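Local coordinates for XPF endonuclease (Aeropyrum pernix, PDB 2BGW) that cuts DNA as a structure-specific endonuclease of the XPF family, which acts in nucleotide excision repair, at the interface of chains A and B. Coordinates in Å, arbitrary orientation; residue numbers count along the deposited sequence, not the author numbering. Chains: chain A/B, XPF endonuclease.

The contacts belong to one two-fold symmetric interface between copies of one protein. Contact 1 and contact 2 lie about 16 Å apart, between the centres of their C-alpha atoms. Both use the helix that starts at residue 99, from chain B in contact 1 and chain A in contact 2, and both fall in the nuclease part of the dimer. By the same measure contact 3 is about 29 Å from contact 1 and about 31 Å from contact 2. It joins the helix-hairpin-helix regions and shares no residue with the others. The chains thus meet nuclease to nuclease and helix-hairpin-helix to helix-hairpin-helix, which fits the known XPF-family dimers.

Contact 1: the interface of chains A and B. Residues chain A 136, 139; chain B 104, 107-108, 111-112.
The C-terminal end of helix 123-137 of chain A, with the loop just after it, meets helix 99-113 of chain B. A:Leu136 carries the contact and buries 74 Å² against the partner. Its two methyl branches do different work. CD1 reaches the helix surface at the small residues B:Ala107 and B:Ala108. It lies 3.6 Å from CB of B:Ala107 and 3.7 Å from CA of B:Ala108. The short alanine side chains probably leave room for the methyl against the helix backbone. CD2 turns to the carboxylate of B:Asp112 and lies 3.6 Å from its OD2. Lower on the same side chain, CB of A:Leu136 meets CD1 of B:Leu111 at 3.8 Å. The leucine is thus flanked by an apolar side chain and an acidic one.

A:Arg139 stands beyond the leucine. CD2 of A:Leu136 sits over one face of its guanidinium group, towards the rim. NH1 of A:Arg139 is 4.1 Å from OD2 of B:Asp112, and the guanidinium and carboxylate planes are turned 53° apart. The opposite charges are near but not in contact, so any attraction is likely to be long-range. CG of B:Asp112 points away from its own carbonyl carbon (chi1 -67°), which brings the carboxylate towards chain A.

The site lies in the nuclease part of the dimer, where the last turn of one helix packs against the partner's helix.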
loop_
_atom_site.group_PDB
_atom_site.type_symbol
_atom_site.label_atom_id
_atom_site.label_comp_id
_atom_site.label_asym_id
_atom_site.label_seq_id
_atom_site.Cartn_x
_atom_site.Cartn_y
_atom_site.Cartn_z
ATOM N N LEU A 136 -10.627 8.941 -7.570
ATOM C CA LEU A 136 -10.743 7.859 -8.526
ATOM C C LEU A 136 -11.304 6.573 -7.957
ATOM O O LEU A 136 -11.909 5.811 -8.675
ATOM C CB LEU A 136 -9.386 7.562 -9.172
ATOM C CG LEU A 136 -9.067 8.337 -10.450
ATOM C CD1 LEU A 136 -7.568 8.583 -10.554
ATOM C CD2 LEU A 136 -9.612 7.625 -11.691
ATOM N N ARG A 139 -16.208 6.436 -6.737
ATOM C CA ARG A 139 -16.574 6.026 -8.135
ATOM C C ARG A 139 -17.117 4.606 -8.152
ATOM O O ARG A 139 -16.417 3.657 -7.810
ATOM C CB ARG A 139 -15.430 6.074 -9.162
ATOM C CG ARG A 139 -14.825 7.456 -9.571
ATOM C CD ARG A 139 -14.371 7.496 -11.088
ATOM N NE ARG A 139 -13.642 8.722 -11.453
ATOM C CZ ARG A 139 -12.900 8.898 -12.563
ATOM N NH1 ARG A 139 -12.797 7.941 -13.462
ATOM N NH2 ARG A 139 -12.257 10.037 -12.780
ATOM N N ALA B 104 -2.908 13.527 -11.699
ATOM C CA ALA B 104 -4.178 12.873 -11.890
ATOM C C ALA B 104 -4.086 11.769 -12.933
ATOM O O ALA B 104 -4.691 10.734 -12.794
ATOM C CB ALA B 104 -5.219 13.886 -12.278
ATOM N N ALA B 107 -2.386 8.916 -11.276
ATOM C CA ALA B 107 -3.343 8.226 -10.438
ATOM C C ALA B 107 -4.257 7.299 -11.258
ATOM O O ALA B 107 -4.465 6.124 -10.897
ATOM C CB ALA B 107 -4.139 9.214 -9.697
ATOM N N ALA B 108 -4.789 7.830 -12.359
ATOM C CA ALA B 108 -5.644 7.089 -13.277
ATOM C C ALA B 108 -4.902 5.959 -13.956
ATOM O O ALA B 108 -5.484 4.913 -14.251
ATOM C CB ALA B 108 -6.202 8.009 -14.314
ATOM N N LEU B 111 -4.779 3.211 -10.820
ATOM C CA LEU B 111 -6.053 2.640 -10.377
ATOM C C LEU B 111 -6.975 2.123 -11.482
ATOM O O LEU B 111 -7.671 1.163 -11.252
ATOM C CB LEU B 111 -6.831 3.623 -9.518
ATOM C CG LEU B 111 -6.171 4.070 -8.240
ATOM C CD1 LEU B 111 -7.089 5.001 -7.524
ATOM C CD2 LEU B 111 -5.830 2.882 -7.394
ATOM N N ASP B 112 -7.026 2.752 -12.650
ATOM C CA ASP B 112 -7.901 2.240 -13.721
ATOM C C ASP B 112 -7.253 1.376 -14.759
ATOM O O ASP B 112 -7.944 0.859 -15.588
ATOM C CB ASP B 112 -8.494 3.351 -14.543
ATOM C CG ASP B 112 -9.438 4.181 -13.787
ATOM O OD1 ASP B 112 -9.726 3.807 -12.634
ATOM O OD2 ASP B 112 -9.875 5.220 -14.355
#

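Contact 2: the interface of chains A and B. Residues chain A 106, 110, 117; chain B 83, 117-118.
B:Met118 is bent at chi2 (-102°) and again at chi3, which folds its terminal methyl CE back towards chain A. A:Gln110 also bends, at chi2 (-93°), and this turns its amide towards B:Leu117 and B:Phe83.

The methyl of B:Met118 meets two groups of chain A. CE lies 3.4 Å from CD1 of A:Leu117 and 3.5 Å from CB of A:Met106. The contact with A:Met106 is therefore made near the base of that side chain, while its outer part runs on extended, with SD 4.0 Å from the same CE. A:Leu117 uses one branch, CD1, for the methionine. B:Met118 buries 42 Å², more than any other residue of the patch.

The second half of the contact is more polar. NE2 of A:Gln110 lies 3.4 Å from the backbone O of B:Leu117, a near approach, too long to be called a hydrogen bond. The amide also comes near one corner of the B:Phe83 ring, where CE2 is 4.1 Å from CD of A:Gln110. The two side chains slide past each other in opposite directions. The amide and ring planes stand 68° apart, so the groups do not stack.

The site lies in the nuclease region. Helix 99-112 and strand 116-120 of chain A face strands 116-120 and 81-87 of chain B, and strand 116-120 contributes from both copies.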
loop_
_atom_site.group_PDB
_atom_site.type_symbol
_atom_site.label_atom_id
_atom_site.label_comp_id
_atom_site.label_asym_id
_atom_site.label_seq_id
_atom_site.Cartn_x
_atom_site.Cartn_y
_atom_site.Cartn_z
ATOM N N MET A 106 13.232 -0.056 -5.513
ATOM C CA MET A 106 11.996 0.319 -6.160
ATOM C C MET A 106 11.412 -0.845 -6.927
ATOM O O MET A 106 10.269 -1.219 -6.705
ATOM C CB MET A 106 12.247 1.490 -7.081
ATOM C CG MET A 106 12.623 2.721 -6.326
ATOM S SD MET A 106 13.009 4.014 -7.478
ATOM C CE MET A 106 13.078 5.399 -6.314
ATOM N N GLN A 110 7.974 -3.228 -5.834
ATOM C CA GLN A 110 6.963 -3.343 -6.865
ATOM C C GLN A 110 6.705 -4.781 -7.253
ATOM O O GLN A 110 5.574 -5.160 -7.418
ATOM C CB GLN A 110 7.390 -2.568 -8.108
ATOM C CG GLN A 110 7.115 -1.047 -8.114
ATOM C CD GLN A 110 5.783 -0.736 -8.753
ATOM O OE1 GLN A 110 4.789 -1.452 -8.524
ATOM N NE2 GLN A 110 5.739 0.324 -9.557
ATOM N N LEU A 117 4.371 2.642 -6.682
ATOM C CA LEU A 117 5.186 3.837 -6.421
ATOM C C LEU A 117 4.677 4.982 -7.230
ATOM O O LEU A 117 4.291 4.787 -8.380
ATOM C CB LEU A 117 6.641 3.611 -6.778
ATOM C CG LEU A 117 7.376 2.563 -5.954
ATOM C CD1 LEU A 117 8.683 2.215 -6.633
ATOM C CD2 LEU A 117 7.619 2.999 -4.504
ATOM N N PHE B 83 4.860 -1.696 -16.927
ATOM C CA PHE B 83 5.604 -0.566 -16.341
ATOM C C PHE B 83 5.753 0.564 -17.328
ATOM O O PHE B 83 6.050 0.334 -18.505
ATOM C CB PHE B 83 6.991 -1.007 -15.927
ATOM C CG PHE B 83 7.009 -1.852 -14.715
ATOM C CD1 PHE B 83 6.862 -3.221 -14.817
ATOM C CD2 PHE B 83 7.195 -1.279 -13.469
ATOM C CE1 PHE B 83 6.890 -4.005 -13.714
ATOM C CE2 PHE B 83 7.225 -2.063 -12.351
ATOM C CZ PHE B 83 7.055 -3.434 -12.479
ATOM N N LEU B 117 4.160 2.737 -12.376
ATOM C CA LEU B 117 5.060 3.766 -12.804
ATOM C C LEU B 117 6.378 3.707 -12.068
ATOM O O LEU B 117 6.433 3.402 -10.881
ATOM C CB LEU B 117 4.443 5.106 -12.503
ATOM C CG LEU B 117 3.084 5.311 -13.125
ATOM C CD1 LEU B 117 2.686 6.694 -12.752
ATOM C CD2 LEU B 117 3.142 5.159 -14.631
ATOM N N MET B 118 7.457 4.042 -12.749
ATOM C CA MET B 118 8.663 4.348 -12.022
ATOM C C MET B 118 9.031 5.730 -12.479
ATOM O O MET B 118 8.632 6.168 -13.555
ATOM C CB MET B 118 9.764 3.354 -12.350
ATOM C CG MET B 118 9.319 1.899 -12.311
ATOM S SD MET B 118 9.804 1.015 -10.837
ATOM C CE MET B 118 10.107 2.369 -9.709
#

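Contact 3: the interface of chains A and B. Residues chain A 156, 159, 163, 185; chain B 166-168, 213.
A:Trp159 and A:Ile163 bury 53 Å² each against chain B, and B:Ile213 buries 51 Å² in return. These three residues form the core of the contact.

The six-membered ring of A:Trp159 receives B:Pro168 on one face. CD of the proline lies 3.7 Å from the ring centroid, a CH-pi contact offset towards the rim. At the edge of the same indole, in its plane, the backbone O of B:Ser166 lies 3.3 Å from CZ3. The tryptophan is therefore met by an apolar ring over its face and by a carbonyl oxygen at its edge. An alanine in place of A:Trp159 would probably leave B:Pro168 without the ring face it packs on and open a gap between it and helix 155-165.

A:Ile163 works through its delta methyl. CG1 is turned away from the carbonyl carbon (chi1 -68°), and chi2 (162°) extends CD1 towards chain B. CD1 sits over the centre of the B:Phe167 ring, 3.6 Å from its centroid, in a second CH-pi contact. It also touches CG2 of B:Ile213 at 3.6 Å. The other branch of B:Ile213 reaches back to the tryptophan, with CD1 4.0 Å from CB of A:Trp159.

The site lies in the helix-hairpin-helix region. Helix 155-165 of chain A packs on the loop 166-168, at the start of the hairpin of the first helix-hairpin-helix motif, and on helix 204-215 of chain B.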
loop_
_atom_site.group_PDB
_atom_site.type_symbol
_atom_site.label_atom_id
_atom_site.label_comp_id
_atom_site.label_asym_id
_atom_site.label_seq_id
_atom_site.Cartn_x
_atom_site.Cartn_y
_atom_site.Cartn_z
ATOM N N VAL A 156 -11.326 3.526 13.205
ATOM C CA VAL A 156 -11.748 2.477 14.122
ATOM C C VAL A 156 -11.961 1.159 13.398
ATOM O O VAL A 156 -11.505 0.107 13.857
ATOM C CB VAL A 156 -12.988 2.847 14.904
ATOM C CG1 VAL A 156 -13.516 1.632 15.601
ATOM C CG2 VAL A 156 -12.673 3.931 15.914
ATOM N N TRP A 159 -8.417 -0.434 12.550
ATOM C CA TRP A 159 -7.887 -1.156 13.681
ATOM C C TRP A 159 -8.679 -2.416 13.931
ATOM O O TRP A 159 -8.110 -3.440 14.272
ATOM C CB TRP A 159 -8.014 -0.305 14.895
ATOM C CG TRP A 159 -7.016 0.746 15.016
ATOM C CD1 TRP A 159 -7.200 2.061 14.792
ATOM C CD2 TRP A 159 -5.676 0.598 15.460
ATOM N NE1 TRP A 159 -6.053 2.763 15.052
ATOM C CE2 TRP A 159 -5.101 1.886 15.482
ATOM C CE3 TRP A 159 -4.899 -0.501 15.838
ATOM C CZ2 TRP A 159 -3.787 2.116 15.872
ATOM C CZ3 TRP A 159 -3.595 -0.279 16.221
ATOM C CH2 TRP A 159 -3.045 1.026 16.231
ATOM N N ILE A 163 -6.529 -5.828 13.915
ATOM C CA ILE A 163 -6.598 -6.765 15.019
ATOM C C ILE A 163 -7.018 -8.137 14.499
ATOM O O ILE A 163 -6.302 -9.110 14.706
ATOM C CB ILE A 163 -7.419 -6.175 16.175
ATOM C CG1 ILE A 163 -6.602 -5.015 16.737
ATOM C CG2 ILE A 163 -7.694 -7.212 17.250
ATOM C CD1 ILE A 163 -7.317 -4.044 17.551
ATOM N N LEU A 185 -16.102 -6.841 16.957
ATOM C CA LEU A 185 -14.985 -7.730 17.302
ATOM C C LEU A 185 -15.392 -8.628 18.451
ATOM O O LEU A 185 -15.136 -9.843 18.469
ATOM C CB LEU A 185 -13.725 -6.953 17.696
ATOM C CG LEU A 185 -12.936 -6.260 16.593
ATOM C CD1 LEU A 185 -11.470 -6.244 16.948
ATOM C CD2 LEU A 185 -13.167 -6.927 15.237
ATOM N N SER B 166 -1.000 -5.564 18.862
ATOM C CA SER B 166 -1.548 -4.801 17.758
ATOM C C SER B 166 -2.732 -3.883 18.150
ATOM O O SER B 166 -3.493 -3.442 17.299
ATOM C CB SER B 166 -1.867 -5.712 16.563
ATOM O OG SER B 166 -2.610 -6.835 16.943
ATOM N N PHE B 167 -2.866 -3.572 19.429
ATOM C CA PHE B 167 -3.860 -2.618 19.888
ATOM C C PHE B 167 -3.120 -1.320 20.091
ATOM O O PHE B 167 -1.951 -1.343 20.477
ATOM C CB PHE B 167 -4.458 -3.057 21.234
ATOM C CG PHE B 167 -5.580 -4.054 21.117
ATOM C CD1 PHE B 167 -5.320 -5.404 20.895
ATOM C CD2 PHE B 167 -6.907 -3.643 21.224
ATOM C CE1 PHE B 167 -6.365 -6.314 20.768
ATOM C CE2 PHE B 167 -7.947 -4.566 21.095
ATOM C CZ PHE B 167 -7.674 -5.893 20.869
ATOM N N PRO B 168 -3.776 -0.174 19.853
ATOM C CA PRO B 168 -3.033 1.070 20.036
ATOM C C PRO B 168 -2.451 1.199 21.439
ATOM O O PRO B 168 -3.158 0.983 22.435
ATOM C CB PRO B 168 -4.085 2.167 19.790
ATOM C CG PRO B 168 -5.372 1.499 19.883
ATOM C CD PRO B 168 -5.151 0.084 19.415
ATOM N N ILE B 213 -12.667 0.128 19.898
ATOM C CA ILE B 213 -12.302 -0.886 18.921
ATOM C C ILE B 213 -13.116 -2.135 19.149
ATOM O O ILE B 213 -13.679 -2.672 18.217
ATOM C CB ILE B 213 -10.790 -1.202 18.924
ATOM C CG1 ILE B 213 -10.017 -0.002 18.398
ATOM C CG2 ILE B 213 -10.468 -2.421 18.070
ATOM C CD1 ILE B 213 -8.636 0.033 18.877
#